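Glycosyltransferase Gtf1 (Streptococcus pneumoniae, PDB 4PQG) is a glycosyltransferase of the GT-B fold that also carries an extended beta-sheet domain and holds uridine-5'-diphosphate in a pocket. Local coordinates at residues A[362-367]-A[387-392]; A[332-337]-A[403-408]. One frame throughout, in Å; residues are numbered along the deposited sequence.

Contacts 1 and 2 are two strand pairings in one parallel sheet of the GT-B glycosyltransferase domain. Four of its strands lie in the order 387-391, 361-365, 330-334, 404-406. Contact 1 pairs 387-391 with 361-365, and contact 2 pairs 330-334 with 404-406; their centres are about 9 Å apart. Tyr-365 N lies 3.0 Å from Thr-333 O, a probable hydrogen bond between the middle strands. A second, Ser-367 O to Leu-337 N at 2.8 Å, ties the loops beyond them. Along the chain, contact 1 is nested within the loop closed by contact 2. Both reach UDP through loop residues that follow the strands: His-392 faces the uracil, and Arg-336 grips the terminal phosphate.

Contact 1 of 2, residues A[362-367]-A[387-392]; sequences FDIYGS and IQLKGH. With UDP (uridine-5'-diphosphate), chain C.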
loop_
_atom_site.group_PDB
_atom_site.type_symbol
_atom_site.label_atom_id
_atom_site.label_comp_id
_atom_site.label_asym_id
_atom_site.label_seq_id
_atom_site.Cartn_x
_atom_site.Cartn_y
_atom_site.Cartn_z
ATOM N N PHE A 362 -8.054 13.564 20.070
ATOM C CA PHE A 362 -7.435 12.388 19.453
ATOM C C PHE A 362 -8.007 12.238 18.058
ATOM O O PHE A 362 -9.165 11.886 17.912
ATOM C CB PHE A 362 -7.728 11.120 20.287
ATOM C CG PHE A 362 -7.108 9.845 19.742
ATOM C CD1 PHE A 362 -5.902 9.863 19.030
ATOM C CD2 PHE A 362 -7.709 8.613 19.987
ATOM C CE1 PHE A 362 -5.331 8.680 18.555
ATOM C CE2 PHE A 362 -7.138 7.436 19.519
ATOM C CZ PHE A 362 -5.947 7.471 18.801
ATOM N N ASP A 363 -7.191 12.548 17.048
ATOM C CA ASP A 363 -7.570 12.370 15.643
ATOM C C ASP A 363 -6.979 11.087 15.086
ATOM O O ASP A 363 -5.796 10.795 15.294
ATOM C CB ASP A 363 -7.144 13.588 14.807
ATOM C CG ASP A 363 -8.087 14.774 14.980
ATOM O OD1 ASP A 363 -9.238 14.583 15.456
ATOM O OD2 ASP A 363 -7.675 15.902 14.630
ATOM N N ILE A 364 -7.823 10.321 14.395
ATOM C CA ILE A 364 -7.463 9.002 13.872
ATOM C C ILE A 364 -7.501 9.022 12.342
ATOM O O ILE A 364 -8.569 9.140 11.745
ATOM C CB ILE A 364 -8.395 7.890 14.438
ATOM C CG1 ILE A 364 -8.260 7.782 15.963
ATOM C CG2 ILE A 364 -8.089 6.540 13.806
ATOM C CD1 ILE A 364 -9.368 6.976 16.637
ATOM N N TYR A 365 -6.329 8.921 11.724
ATOM C CA TYR A 365 -6.191 8.931 10.260
ATOM C C TYR A 365 -6.051 7.511 9.719
ATOM O O TYR A 365 -5.428 6.667 10.346
ATOM C CB TYR A 365 -4.976 9.760 9.852
ATOM C CG TYR A 365 -5.172 11.235 10.103
ATOM C CD1 TYR A 365 -5.614 12.081 9.090
ATOM C CD2 TYR A 365 -4.939 11.779 11.363
ATOM C CE1 TYR A 365 -5.811 13.428 9.316
ATOM C CE2 TYR A 365 -5.131 13.131 11.601
ATOM C CZ TYR A 365 -5.575 13.947 10.579
ATOM O OH TYR A 365 -5.764 15.285 10.822
ATOM N N GLY A 366 -6.651 7.260 8.565
ATOM C CA GLY A 366 -6.580 5.948 7.919
ATOM C C GLY A 366 -7.955 5.396 7.578
ATOM O O GLY A 366 -8.972 6.009 7.899
ATOM N N SER A 367 -7.978 4.243 6.913
ATOM C CA SER A 367 -9.222 3.561 6.560
ATOM C C SER A 367 -9.103 2.098 6.891
ATOM O O SER A 367 -8.002 1.574 7.002
ATOM C CB SER A 367 -9.529 3.696 5.068
ATOM O OG SER A 367 -9.592 5.059 4.727
ATOM N N ILE A 387 -12.815 12.852 20.011
ATOM C CA ILE A 387 -12.216 11.734 19.260
ATOM C C ILE A 387 -12.915 11.604 17.902
ATOM O O ILE A 387 -14.146 11.421 17.842
ATOM C CB ILE A 387 -12.268 10.386 20.027
ATOM C CG1 ILE A 387 -11.643 10.530 21.419
ATOM C CG2 ILE A 387 -11.516 9.293 19.259
ATOM C CD1 ILE A 387 -11.858 9.351 22.351
ATOM N N GLN A 388 -12.131 11.714 16.823
ATOM C CA GLN A 388 -12.670 11.714 15.452
ATOM C C GLN A 388 -11.839 10.913 14.433
ATOM O O GLN A 388 -10.612 10.871 14.505
ATOM C CB GLN A 388 -12.868 13.147 14.945
ATOM C CG GLN A 388 -14.055 13.853 15.586
ATOM C CD GLN A 388 -14.005 15.364 15.450
ATOM O OE1 GLN A 388 -13.246 15.910 14.642
ATOM N NE2 GLN A 388 -14.822 16.054 16.260
ATOM N N LEU A 389 -12.553 10.288 13.497
ATOM C CA LEU A 389 -11.971 9.570 12.374
ATOM C C LEU A 389 -11.872 10.535 11.211
ATOM O O LEU A 389 -12.867 11.111 10.776
ATOM C CB LEU A 389 -12.853 8.380 11.980
ATOM C CG LEU A 389 -12.754 7.026 12.704
ATOM C CD1 LEU A 389 -12.812 7.166 14.215
ATOM C CD2 LEU A 389 -13.858 6.093 12.223
ATOM N N LYS A 390 -10.664 10.702 10.709
ATOM C CA LYS A 390 -10.406 11.701 9.682
ATOM C C LYS A 390 -10.360 11.117 8.277
ATOM O O LYS A 390 -10.327 11.864 7.313
ATOM C CB LYS A 390 -9.094 12.429 9.975
ATOM C CG LYS A 390 -9.029 13.057 11.363
ATOM C CD LYS A 390 -10.092 14.134 11.553
ATOM C CE LYS A 390 -9.584 15.463 11.024
ATOM N NZ LYS A 390 -10.707 16.434 10.859
ATOM N N GLY A 391 -10.350 9.791 8.159
ATOM C CA GLY A 391 -10.201 9.155 6.844
ATOM C C GLY A 391 -8.737 9.021 6.478
ATOM O O GLY A 391 -7.858 9.406 7.252
ATOM N N HIS A 392 -8.468 8.469 5.297
ATOM C CA HIS A 392 -7.092 8.330 4.806
ATOM C C HIS A 392 -6.727 9.630 4.167
ATOM O O HIS A 392 -7.434 10.100 3.269
ATOM C CB HIS A 392 -7.002 7.184 3.798
ATOM C CG HIS A 392 -5.591 6.792 3.447
ATOM N ND1 HIS A 392 -4.951 5.770 4.052
ATOM C CD2 HIS A 392 -4.698 7.321 2.509
ATOM C CE1 HIS A 392 -3.711 5.652 3.545
ATOM N NE2 HIS A 392 -3.555 6.606 2.597
HETATM N N1 UDP C . -1.017 6.806 5.483
HETATM C C2 UDP C . -1.560 7.901 4.777
HETATM N N3 UDP C . -2.687 8.451 5.205
HETATM C C4 UDP C . -3.345 8.006 6.285
HETATM C C5 UDP C . -2.845 6.919 7.009
HETATM C C6 UDP C . -1.651 6.331 6.576
HETATM O O2 UDP C . -0.988 8.370 3.760
HETATM O O4 UDP C . -4.401 8.585 6.624
HETATM C "C1'" UDP C . 0.256 6.244 5.007
HETATM C "C2'" UDP C . 1.367 6.678 5.959
HETATM O "O2'" UDP C . 1.927 7.970 5.652
HETATM C "C3'" UDP C . 2.410 5.579 5.853
HETATM C "C4'" UDP C . 1.610 4.357 5.408
HETATM O "O4'" UDP C . 0.291 4.817 5.069
HETATM O "O3'" UDP C . 3.382 5.897 4.849
HETATM C "C5'" UDP C . 1.473 3.307 6.509
HETATM O "O5'" UDP C . 2.730 2.677 6.685
HETATM P PA UDP C . 3.126 1.969 8.070
HETATM O O1A UDP C . 4.504 1.379 7.930
HETATM O O2A UDP C . 2.881 2.984 9.160
HETATM O O3A UDP C . 1.977 0.883 8.393
HETATM P PB UDP C . 1.511 -0.436 7.596
HETATM O O1B UDP C . 1.299 -1.459 8.689
HETATM O O2B UDP C . 0.246 -0.018 6.863
HETATM O O3B UDP C . 2.670 -0.824 6.698
HETATM O O HOH W 1 -9.921 7.611 9.959
HETATM O O HOH W 2 -5.333 3.622 5.745
HETATM O O HOH W 3 -10.550 7.910 3.615
#
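Strands 361-365 and 387-391, joined through helix 371-380, form a beta-alpha-beta unit at one edge of the parallel sheet, and here Ile-364 pairs with Leu-389. Ile-364 uses both its backbone polar groups on the partner strand. Ile-364 N donates to Gln-388 O at 2.8 Å, and Ile-364 O accepts from Lys-390 N. Gln-388 N to Phe-362 O continues the pairing. On one face, Ile-387 CG2 packs against Phe-362 CD2 at 3.9 Å and against Ile-364 CD1. Helix 343-353 packs on Phe-362 and Ile-364.

On the other face, Lys-390 lies alongside Tyr-365. Lys-390 CB sits over the face of the Tyr-365 ring, 3.7 Å from its centroid, as a CH-pi contact. The lysine chain bends at chi2 and chi3, and Lys-390 NZ stays 4.9 Å from Asp-363 OD2. That carboxylate oxygen and Tyr-365 OH both bond to Tyr-402 OH.

After Tyr-365, Gly-366 N donates to Gly-391 O at 2.8 Å, from above the carbonyl plane. Both glycines have backbone angles at which a CB would press on the preceding carbonyl oxygen. Water 1 donates to Ile-364 O and Gly-366 O and accepts from Gly-391 N. UDP N3 lies over the centre of the His-392 ring, 3.3 Å above its plane. Water 2 sits in the ring plane, 2.8 Å from His-392 ND1, and accepts from Ser-367 N. Tyr-27 OH bonds His-392 NE2. With both nitrogens hydrogen-bonded, the imidazole is probably restrained in rotation, and it offers a flat face to the uracil.

Contact 2 of 2, residues A[332-337]-A[403-408]; sequences ITASRL and EVYLTA. With UDP (uridine-5'-diphosphate), chain C.
Thr-333 and Tyr-405 carry the side-chain bonds between the parallel strands 330-334 and 404-406. Thr-333 OG1, anti to its own backbone N (chi1 -162°), donates to Leu-406 O at 2.6 Å. Tyr-405 OH accepts from Ala-334 N at 3.0 Å, with an N-H...O angle of 154°. The Tyr-405 ring lies against strand 330-334, with Ile-332 O 3.5 Å above one face, offset toward the rim. Tyr-405 CD1 also meets Ile-332 CG2 at 4.1 Å. Backbone bonds hold the pair in register. Ile-332 N donates to Val-404 O, and Leu-406 N donates to Ile-332 O at 2.9 Å.

The phenol has a second partner, Thr-417 OG1. Thr-417 N in turn bonds UDP, which makes Tyr-405 a second-shell residue of the pocket. Beyond Ala-334 the chain parts from strand 404-406, and Ser-335 OG donates to Arg-336 O. The terminal phosphate of UDP lies at the edge of the Arg-336 guanidinium, with PB in its plane. Arg-336 NE donates to UDP O2B at 2.9 Å and Arg-336 NH2 to UDP O1B at 2.8 Å. Both bonds are nearly straight, and the two donors grip two oxygens of one phosphate, which would limit its rotation. Arg-336 NH2 also forms a salt bridge with Glu-340.

The contact is buried in the sheet. Strand 361-365 flanks it beside 330-334, strand 428-431 lies beyond 404-406, and helix 343-353 packs on Leu-406.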
loop_
_atom_site.group_PDB
_atom_site.type_symbol
_atom_site.label_atom_id
_atom_site.label_comp_id
_atom_site.label_asym_id
_atom_site.label_seq_id
_atom_site.Cartn_x
_atom_site.Cartn_y
_atom_site.Cartn_z
ATOM N N ILE A 332 -2.592 12.165 18.015
ATOM C CA ILE A 332 -2.780 11.657 16.653
ATOM C C ILE A 332 -2.328 10.187 16.542
ATOM O O ILE A 332 -1.420 9.759 17.259
ATOM C CB ILE A 332 -2.098 12.595 15.600
ATOM C CG1 ILE A 332 -2.318 12.080 14.164
ATOM C CG2 ILE A 332 -0.624 12.796 15.916
ATOM C CD1 ILE A 332 -1.666 12.946 13.102
ATOM N N THR A 333 -3.021 9.413 15.704
ATOM C CA THR A 333 -2.516 8.132 15.204
ATOM C C THR A 333 -2.857 8.029 13.720
ATOM O O THR A 333 -3.793 8.685 13.245
ATOM C CB THR A 333 -3.017 6.904 15.998
ATOM O OG1 THR A 333 -2.165 5.789 15.718
ATOM C CG2 THR A 333 -4.436 6.521 15.640
ATOM N N ALA A 334 -2.070 7.252 12.986
ATOM C CA ALA A 334 -2.235 7.166 11.529
ATOM C C ALA A 334 -1.890 5.757 11.087
ATOM O O ALA A 334 -0.740 5.328 11.190
ATOM C CB ALA A 334 -1.371 8.201 10.809
ATOM N N SER A 335 -2.911 5.028 10.648
ATOM C CA SER A 335 -2.750 3.638 10.227
ATOM C C SER A 335 -3.983 3.123 9.510
ATOM O O SER A 335 -5.090 3.697 9.607
ATOM C CB SER A 335 -2.449 2.732 11.437
ATOM O OG SER A 335 -3.602 2.507 12.240
ATOM N N ARG A 336 -3.800 2.029 8.785
ATOM C CA ARG A 336 -4.929 1.186 8.439
ATOM C C ARG A 336 -5.752 0.943 9.713
ATOM O O ARG A 336 -5.192 0.731 10.799
ATOM C CB ARG A 336 -4.460 -0.154 7.878
ATOM C CG ARG A 336 -3.682 -0.063 6.563
ATOM C CD ARG A 336 -3.099 -1.419 6.173
ATOM N NE ARG A 336 -1.990 -1.791 7.054
ATOM C CZ ARG A 336 -1.986 -2.854 7.853
ATOM N NH1 ARG A 336 -3.040 -3.669 7.905
ATOM N NH2 ARG A 336 -0.923 -3.100 8.617
ATOM N N LEU A 337 -7.077 0.981 9.575
ATOM C CA LEU A 337 -7.959 0.659 10.695
ATOM C C LEU A 337 -8.169 -0.849 10.760
ATOM O O LEU A 337 -9.208 -1.384 10.365
ATOM C CB LEU A 337 -9.277 1.433 10.602
ATOM C CG LEU A 337 -9.179 2.912 10.224
ATOM C CD1 LEU A 337 -10.580 3.520 10.168
ATOM C CD2 LEU A 337 -8.259 3.733 11.148
ATOM N N GLU A 403 0.534 17.387 19.043
ATOM C CA GLU A 403 1.556 17.334 20.059
ATOM C C GLU A 403 2.213 15.974 20.228
ATOM O O GLU A 403 3.446 15.898 20.294
ATOM C CB GLU A 403 1.032 17.880 21.386
ATOM C CG GLU A 403 0.853 19.394 21.346
ATOM C CD GLU A 403 0.463 19.990 22.685
ATOM O OE1 GLU A 403 -0.137 19.275 23.519
ATOM O OE2 GLU A 403 0.751 21.189 22.896
ATOM N N VAL A 404 1.406 14.911 20.283
ATOM C CA VAL A 404 1.910 13.580 20.600
ATOM C C VAL A 404 1.261 12.527 19.687
ATOM O O VAL A 404 0.076 12.625 19.370
ATOM C CB VAL A 404 1.630 13.201 22.077
ATOM C CG1 VAL A 404 2.100 11.769 22.384
ATOM C CG2 VAL A 404 2.289 14.193 23.041
ATOM N N TYR A 405 2.049 11.530 19.293
ATOM C CA TYR A 405 1.574 10.414 18.477
ATOM C C TYR A 405 1.398 9.179 19.361
ATOM O O TYR A 405 2.278 8.872 20.162
ATOM C CB TYR A 405 2.577 10.102 17.348
ATOM C CG TYR A 405 2.079 9.041 16.380
ATOM C CD1 TYR A 405 1.473 9.397 15.176
ATOM C CD2 TYR A 405 2.210 7.676 16.674
ATOM C CE1 TYR A 405 0.997 8.424 14.296
ATOM C CE2 TYR A 405 1.729 6.699 15.807
ATOM C CZ TYR A 405 1.126 7.080 14.624
ATOM O OH TYR A 405 0.649 6.112 13.762
ATOM N N LEU A 406 0.280 8.472 19.171
ATOM C CA LEU A 406 -0.032 7.200 19.857
ATOM C C LEU A 406 -0.116 5.975 18.918
ATOM O O LEU A 406 -0.686 6.047 17.850
ATOM C CB LEU A 406 -1.384 7.317 20.567
ATOM C CG LEU A 406 -1.642 8.459 21.551
ATOM C CD1 LEU A 406 -3.046 8.311 22.123
ATOM C CD2 LEU A 406 -0.593 8.440 22.656
ATOM N N THR A 407 0.404 4.838 19.376
ATOM C CA THR A 407 0.328 3.568 18.654
ATOM C C THR A 407 0.134 2.491 19.701
ATOM O O THR A 407 0.782 2.512 20.758
ATOM C CB THR A 407 1.615 3.272 17.823
ATOM O OG1 THR A 407 1.663 1.873 17.492
ATOM C CG2 THR A 407 2.889 3.625 18.617
ATOM N N ALA A 408 -0.790 1.587 19.391
ATOM C CA ALA A 408 -1.037 0.363 20.139
ATOM C C ALA A 408 -0.793 -0.854 19.247
ATOM O O ALA A 408 -1.235 -1.960 19.547
ATOM C CB ALA A 408 -2.460 0.376 20.653
HETATM N N1 UDP C . -1.017 6.806 5.483
HETATM C C2 UDP C . -1.560 7.901 4.777
HETATM N N3 UDP C . -2.687 8.451 5.205
HETATM C C4 UDP C . -3.345 8.006 6.285
HETATM C C5 UDP C . -2.845 6.919 7.009
HETATM C C6 UDP C . -1.651 6.331 6.576
HETATM O O2 UDP C . -0.988 8.370 3.760
HETATM O O4 UDP C . -4.401 8.585 6.624
HETATM C "C1'" UDP C . 0.256 6.244 5.007
HETATM C "C2'" UDP C . 1.367 6.678 5.959
HETATM O "O2'" UDP C . 1.927 7.970 5.652
HETATM C "C3'" UDP C . 2.410 5.579 5.853
HETATM C "C4'" UDP C . 1.610 4.357 5.408
HETATM O "O4'" UDP C . 0.291 4.817 5.069
HETATM O "O3'" UDP C . 3.382 5.897 4.849
HETATM C "C5'" UDP C . 1.473 3.307 6.509
HETATM O "O5'" UDP C . 2.730 2.677 6.685
HETATM P PA UDP C . 3.126 1.969 8.070
HETATM O O1A UDP C . 4.504 1.379 7.930
HETATM O O2A UDP C . 2.881 2.984 9.160
HETATM O O3A UDP C . 1.977 0.883 8.393
HETATM P PB UDP C . 1.511 -0.436 7.596
HETATM O O1B UDP C . 1.299 -1.459 8.689
HETATM O O2B UDP C . 0.246 -0.018 6.863
HETATM O O3B UDP C . 2.670 -0.824 6.698
#